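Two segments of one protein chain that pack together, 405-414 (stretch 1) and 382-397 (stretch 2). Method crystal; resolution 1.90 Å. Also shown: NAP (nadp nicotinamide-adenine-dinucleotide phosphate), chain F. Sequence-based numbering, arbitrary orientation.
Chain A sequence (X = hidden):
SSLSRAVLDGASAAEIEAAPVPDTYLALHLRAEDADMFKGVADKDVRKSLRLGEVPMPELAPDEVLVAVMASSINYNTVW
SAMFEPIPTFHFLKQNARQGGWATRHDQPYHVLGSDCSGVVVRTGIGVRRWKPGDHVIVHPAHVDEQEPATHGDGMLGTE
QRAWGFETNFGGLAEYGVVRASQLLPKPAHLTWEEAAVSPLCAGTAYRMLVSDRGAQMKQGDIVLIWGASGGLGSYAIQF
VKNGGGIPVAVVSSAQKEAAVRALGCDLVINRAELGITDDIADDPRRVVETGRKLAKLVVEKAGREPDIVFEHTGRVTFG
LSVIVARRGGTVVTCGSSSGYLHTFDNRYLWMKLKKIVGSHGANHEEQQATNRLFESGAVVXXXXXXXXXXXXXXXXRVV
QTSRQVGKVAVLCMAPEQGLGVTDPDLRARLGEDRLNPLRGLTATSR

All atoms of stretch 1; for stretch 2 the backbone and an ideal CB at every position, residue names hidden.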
# COMPACT_ATOMS: atom_id res chain seq x y z
N GLN A 405 -15.62 -27.19 -21.17
CA GLN A 405 -16.15 -27.01 -19.84
C GLN A 405 -16.42 -25.54 -19.51
O GLN A 405 -15.90 -24.64 -20.14
CB GLN A 405 -15.15 -27.56 -18.83
CG GLN A 405 -14.15 -26.55 -18.28
CD GLN A 405 -13.12 -26.05 -19.29
OE1 GLN A 405 -13.13 -26.42 -20.46
NE2 GLN A 405 -12.22 -25.21 -18.82
N VAL A 406 -17.26 -25.32 -18.51
CA VAL A 406 -17.28 -24.06 -17.83
C VAL A 406 -16.92 -24.39 -16.40
O VAL A 406 -17.06 -25.56 -15.97
CB VAL A 406 -18.65 -23.36 -17.94
CG1 VAL A 406 -18.96 -23.10 -19.40
CG2 VAL A 406 -19.77 -24.21 -17.28
N GLY A 407 -16.43 -23.40 -15.66
CA GLY A 407 -16.05 -23.62 -14.30
C GLY A 407 -14.97 -24.66 -14.20
O GLY A 407 -13.99 -24.63 -14.95
N LYS A 408 -15.17 -25.60 -13.29
CA LYS A 408 -14.14 -26.53 -12.92
C LYS A 408 -14.61 -27.95 -13.13
O LYS A 408 -15.72 -28.32 -12.76
CB LYS A 408 -13.78 -26.36 -11.44
CG LYS A 408 -12.98 -25.11 -11.09
CD LYS A 408 -11.57 -25.10 -11.66
CE LYS A 408 -10.80 -26.35 -11.27
NZ LYS A 408 -9.38 -26.28 -11.67
N VAL A 409 -13.72 -28.73 -13.69
CA VAL A 409 -13.94 -30.15 -13.84
C VAL A 409 -13.23 -30.85 -12.71
O VAL A 409 -12.02 -30.81 -12.61
CB VAL A 409 -13.42 -30.68 -15.17
CG1 VAL A 409 -13.73 -32.19 -15.26
CG2 VAL A 409 -14.09 -29.96 -16.31
N ALA A 410 -14.02 -31.48 -11.85
CA ALA A 410 -13.47 -32.20 -10.74
C ALA A 410 -13.08 -33.58 -11.22
O ALA A 410 -13.63 -34.10 -12.20
CB ALA A 410 -14.51 -32.31 -9.64
N VAL A 411 -12.12 -34.16 -10.52
CA VAL A 411 -11.77 -35.55 -10.74
C VAL A 411 -11.83 -36.23 -9.40
O VAL A 411 -11.14 -35.83 -8.45
CB VAL A 411 -10.35 -35.69 -11.39
CG1 VAL A 411 -9.94 -37.14 -11.52
CG2 VAL A 411 -10.31 -35.03 -12.77
N LEU A 412 -12.67 -37.24 -9.29
CA LEU A 412 -12.65 -38.10 -8.13
C LEU A 412 -11.37 -38.90 -8.23
O LEU A 412 -10.98 -39.32 -9.32
CB LEU A 412 -13.85 -39.04 -8.10
CG LEU A 412 -15.23 -38.39 -8.09
CD1 LEU A 412 -16.34 -39.44 -8.32
CD2 LEU A 412 -15.45 -37.56 -6.82
N CYS A 413 -10.70 -39.07 -7.11
CA CYS A 413 -9.49 -39.84 -7.11
C CYS A 413 -9.77 -41.08 -6.31
O CYS A 413 -10.24 -42.08 -6.87
CB CYS A 413 -8.34 -39.02 -6.54
SG CYS A 413 -8.03 -37.61 -7.61
N MET A 414 -9.55 -41.01 -5.01
CA MET A 414 -9.90 -42.11 -4.16
C MET A 414 -11.40 -42.16 -3.88
O MET A 414 -11.93 -43.23 -3.64
CB MET A 414 -9.10 -42.07 -2.87
CG MET A 414 -9.03 -43.40 -2.16
SD MET A 414 -8.09 -43.17 -0.66
CE MET A 414 -6.43 -43.39 -1.31
N UNK A 382 -18.11 -23.46 -4.91
CA UNK A 382 -17.29 -24.19 -5.86
C UNK A 382 -17.90 -24.03 -7.24
O UNK A 382 -19.12 -23.97 -7.36
CB UNK A 382 -17.17 -25.67 -5.48
N UNK A 383 -17.03 -23.95 -8.23
CA UNK A 383 -17.39 -23.74 -9.62
C UNK A 383 -17.40 -25.08 -10.34
O UNK A 383 -17.20 -25.13 -11.54
CB UNK A 383 -16.43 -22.76 -10.30
N UNK A 384 -17.64 -26.16 -9.61
CA UNK A 384 -17.62 -27.49 -10.23
C UNK A 384 -18.79 -27.60 -11.18
O UNK A 384 -19.90 -27.21 -10.85
CB UNK A 384 -17.67 -28.60 -9.18
N UNK A 385 -18.53 -28.12 -12.36
CA UNK A 385 -19.58 -28.28 -13.36
C UNK A 385 -19.65 -29.70 -13.88
O UNK A 385 -20.62 -30.09 -14.53
CB UNK A 385 -19.36 -27.31 -14.52
N UNK A 386 -18.59 -30.46 -13.60
CA UNK A 386 -18.50 -31.83 -14.07
C UNK A 386 -17.56 -32.59 -13.17
O UNK A 386 -16.67 -32.01 -12.55
CB UNK A 386 -18.03 -31.89 -15.53
N UNK A 387 -17.79 -33.89 -13.06
CA UNK A 387 -16.94 -34.73 -12.25
C UNK A 387 -16.60 -35.94 -13.10
O UNK A 387 -17.46 -36.50 -13.76
CB UNK A 387 -17.61 -35.12 -10.93
N UNK A 388 -15.33 -36.32 -13.11
CA UNK A 388 -14.89 -37.52 -13.79
C UNK A 388 -14.18 -38.37 -12.77
O UNK A 388 -13.52 -37.83 -11.87
CB UNK A 388 -13.99 -37.20 -14.99
N UNK A 389 -14.30 -39.70 -12.89
CA UNK A 389 -13.44 -40.53 -12.08
C UNK A 389 -12.00 -40.38 -12.55
O UNK A 389 -11.74 -39.97 -13.70
CB UNK A 389 -13.89 -41.99 -12.14
N UNK A 390 -11.08 -40.70 -11.65
CA UNK A 390 -9.67 -40.72 -12.02
C UNK A 390 -9.45 -41.54 -13.29
O UNK A 390 -8.66 -41.14 -14.15
CB UNK A 390 -8.83 -41.28 -10.87
N UNK A 391 -10.16 -42.67 -13.41
CA UNK A 391 -10.12 -43.52 -14.61
C UNK A 391 -10.24 -42.70 -15.89
O UNK A 391 -9.63 -43.03 -16.91
CB UNK A 391 -11.24 -44.56 -14.56
N UNK A 392 -11.03 -41.64 -15.82
CA UNK A 392 -11.30 -40.82 -16.98
C UNK A 392 -10.68 -39.44 -16.88
O UNK A 392 -11.14 -38.52 -17.53
CB UNK A 392 -12.81 -40.69 -17.19
N UNK A 393 -9.63 -39.30 -16.06
CA UNK A 393 -8.98 -38.00 -15.86
C UNK A 393 -8.37 -37.46 -17.15
O UNK A 393 -8.36 -36.25 -17.37
CB UNK A 393 -7.90 -38.11 -14.79
N UNK A 394 -7.90 -38.35 -18.01
CA UNK A 394 -7.38 -37.92 -19.33
C UNK A 394 -8.46 -37.17 -20.14
O UNK A 394 -8.20 -36.12 -20.72
CB UNK A 394 -6.89 -39.13 -20.12
N UNK A 395 -9.66 -37.72 -20.15
CA UNK A 395 -10.79 -37.13 -20.84
C UNK A 395 -11.14 -35.82 -20.19
O UNK A 395 -11.34 -34.82 -20.87
CB UNK A 395 -11.99 -38.07 -20.84
N UNK A 396 -11.19 -35.82 -18.86
CA UNK A 396 -11.45 -34.60 -18.11
C UNK A 396 -10.48 -33.52 -18.55
O UNK A 396 -10.88 -32.40 -18.84
CB UNK A 396 -11.34 -34.85 -16.60
N UNK A 397 -9.21 -33.88 -18.63
CA UNK A 397 -8.16 -32.99 -19.10
C UNK A 397 -8.40 -32.51 -20.53
O UNK A 397 -8.31 -31.31 -20.82
CB UNK A 397 -6.80 -33.69 -19.01
PA NAP F . -10.14 -22.63 -18.11
O1A NAP F . -11.05 -23.22 -16.97
O2A NAP F . -10.00 -23.45 -19.35
O5B NAP F . -10.75 -21.27 -18.48
C5B NAP F . -10.03 -20.47 -19.40
C4B NAP F . -11.05 -19.56 -20.08
O4B NAP F . -10.29 -18.73 -20.96
C3B NAP F . -12.07 -20.34 -20.94
O3B NAP F . -13.32 -20.16 -20.30
C2B NAP F . -12.14 -19.56 -22.24
O2B NAP F . -13.09 -18.50 -22.19
C1B NAP F . -10.79 -18.94 -22.36
N9A NAP F . -9.89 -19.92 -23.01
C8A NAP F . -9.90 -21.26 -22.95
N7A NAP F . -8.88 -21.77 -23.66
C5A NAP F . -8.24 -20.73 -24.17
C6A NAP F . -7.15 -20.63 -25.00
N6A NAP F . -6.52 -21.73 -25.39
N1A NAP F . -6.74 -19.42 -25.35
C2A NAP F . -7.35 -18.32 -24.92
N3A NAP F . -8.41 -18.37 -24.15
C4A NAP F . -8.87 -19.56 -23.76
O3 NAP F . -8.67 -22.32 -17.55
PN NAP F . -8.39 -21.49 -16.20
O1N NAP F . -8.27 -22.64 -15.13
O2N NAP F . -9.38 -20.38 -15.94
O5D NAP F . -6.93 -20.98 -16.56
C5D NAP F . -6.88 -19.95 -17.55
C4D NAP F . -5.42 -19.61 -17.69
O4D NAP F . -4.97 -19.19 -16.36
C3D NAP F . -4.55 -20.82 -18.06
O3D NAP F . -3.59 -20.26 -18.98
C2D NAP F . -3.90 -21.22 -16.75
O2D NAP F . -2.62 -21.85 -16.96
C1D NAP F . -3.68 -19.83 -16.18
N1N NAP F . -3.71 -19.97 -14.75
C2N NAP F . -2.68 -19.39 -14.04
C3N NAP F . -2.73 -19.52 -12.68
C7N NAP F . -1.62 -18.91 -11.93
O7N NAP F . -0.75 -18.22 -12.49
N7N NAP F . -1.64 -19.21 -10.66
C4N NAP F . -3.77 -20.20 -12.03
C5N NAP F . -4.82 -20.77 -12.73
C6N NAP F . -4.79 -20.65 -14.11
P2B NAP F . -13.53 -17.89 -23.61
O1X NAP F . -14.87 -17.14 -23.08
O2X NAP F . -12.45 -16.81 -24.13
O3X NAP F . -13.72 -19.15 -24.43

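Position 382 has nothing of stretch 1 within 5.5 Å of its ideal CB, so the contact sets no preference; its phi of -66° admits proline, and the residue is Pro-382. At 383 the CB points toward stretch 1, 4.1 Å from Gly-407 CA and 4.2 Å from Lys-408 CG, which suits a small side chain. Ala-383 fits, and its O accepts from Lys-408 N (2.7 Å).

From 384 the backbone runs parallel to strand 408-412. The ideal CB of 384 lies 4.9 Å from Ala-410 CB, on the face carrying Lys-408 and Ala-410; a flexible apolar chain could cover that methyl. Met-384 does so, its SD 3.6 Å from Ala-410 CB.

Position 385 sits in a beta bulge, where the register shifts by one. Its ideal CB is a tight 3.2 Å from Val-406 O, a backbone acceptor, so a short donor such as serine or threonine is favoured. Ser-385, chi1 p, donates from OG to Val-406 O at 2.5 Å, while its N donates to Lys-408 O at 2.8 Å.

At 386 the CB turns to the Val-409 face, 4.3 Å from Val-409 CG1; alanine or a larger apolar residue would serve. Ala-386 makes that modest contact, and its O receives Ala-410 N at 2.8 Å. Position 387, on the other face, has its ideal CB 4.9 Å from Leu-412 CG, inviting a branched aliphatic. Val-387 places CG1 3.5 Å from Leu-412 CG and CG2 4.2 Å from Ala-410 CB.

The CB of 388 lies 4.8 Å from Val-411 CG2 and 5.0 Å from Val-409 CG1, so aliphatic or aromatic groups suit. Tyr-388 brings CD1 to 3.3 Å from Val-409 CG1, which meets the ring at its edge. Its N donates to Ala-410 O (2.9 Å), and its O accepts from Leu-412 N (2.8 Å).

At 389 phi is -68° and no cross-stretch bond uses the N, both compatible with proline; Pro-389 contributes little. The CB of 390 is 4.3 Å from Val-411 CG1, favouring an aliphatic chain. Leu-390 sets CD1 3.8 Å from Val-411 CG1.

Positions 391 and 392 leave stretch 1 out of reach, permitting many residues: Ala-391, and Glu-392 at the helix N-cap position. The CB of 393 is 4.0 Å from Val-411 CG1, so a small residue fits: Ala-393. At 394 and 395 nothing of stretch 1 lies within 5.5 Å of the ideal CB, so the contact sets no preference; the residues are Ala-394 and Glu-395. At 396 the CB points toward the valines, 3.8 Å from Val-409 CG1 and 4.0 Å from Val-411 CG2, leaving methyl-sized room, taken by Ala-396. At 397 it points away; Cys-397 is unconstrained here.

Stretch 2 382-397: PAMSAVYPLAEAAEAC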
# COMPACT_ATOMS: atom_id res chain seq x y z
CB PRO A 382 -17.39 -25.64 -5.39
CG PRO A 382 -17.72 -25.54 -3.96
CD PRO A 382 -18.63 -24.36 -3.86
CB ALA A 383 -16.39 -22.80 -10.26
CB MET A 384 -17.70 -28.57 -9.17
CG MET A 384 -17.57 -29.97 -9.72
SD MET A 384 -17.69 -31.10 -8.35
CE MET A 384 -19.47 -31.11 -8.07
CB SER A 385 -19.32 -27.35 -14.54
OG SER A 385 -18.13 -27.70 -15.22
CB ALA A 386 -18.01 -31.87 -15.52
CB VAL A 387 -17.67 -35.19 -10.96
CG1 VAL A 387 -16.72 -35.93 -10.05
CG2 VAL A 387 -18.31 -34.00 -10.24
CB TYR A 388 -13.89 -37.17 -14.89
CG TYR A 388 -14.52 -36.53 -16.08
CD1 TYR A 388 -14.85 -35.18 -16.07
CD2 TYR A 388 -14.80 -37.29 -17.22
CE1 TYR A 388 -15.45 -34.59 -17.17
CE2 TYR A 388 -15.39 -36.71 -18.32
CZ TYR A 388 -15.72 -35.37 -18.29
OH TYR A 388 -16.30 -34.80 -19.39
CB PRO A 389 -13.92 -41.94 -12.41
CG PRO A 389 -14.45 -41.83 -13.80
CD PRO A 389 -15.12 -40.50 -13.83
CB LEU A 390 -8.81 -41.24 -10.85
CG LEU A 390 -7.31 -41.03 -11.08
CD1 LEU A 390 -6.95 -39.56 -11.40
CD2 LEU A 390 -6.54 -41.53 -9.89
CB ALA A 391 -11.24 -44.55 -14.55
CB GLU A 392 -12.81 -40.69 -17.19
CG GLU A 392 -13.49 -42.03 -17.40
CD GLU A 392 -15.01 -41.93 -17.29
OE1 GLU A 392 -15.56 -40.90 -17.74
OE2 GLU A 392 -15.63 -42.85 -16.72
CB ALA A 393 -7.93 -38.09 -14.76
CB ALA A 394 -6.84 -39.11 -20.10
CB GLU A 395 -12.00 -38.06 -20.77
CG GLU A 395 -13.24 -37.55 -21.48
CD GLU A 395 -13.00 -37.24 -22.95
OE1 GLU A 395 -12.12 -37.88 -23.58
OE2 GLU A 395 -13.67 -36.33 -23.46
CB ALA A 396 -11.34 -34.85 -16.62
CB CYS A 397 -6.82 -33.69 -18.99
SG CYS A 397 -5.47 -32.55 -18.94
O HOH W 1 -18.42 -28.15 -17.75
O HOH W 2 -11.96 -42.18 -9.15
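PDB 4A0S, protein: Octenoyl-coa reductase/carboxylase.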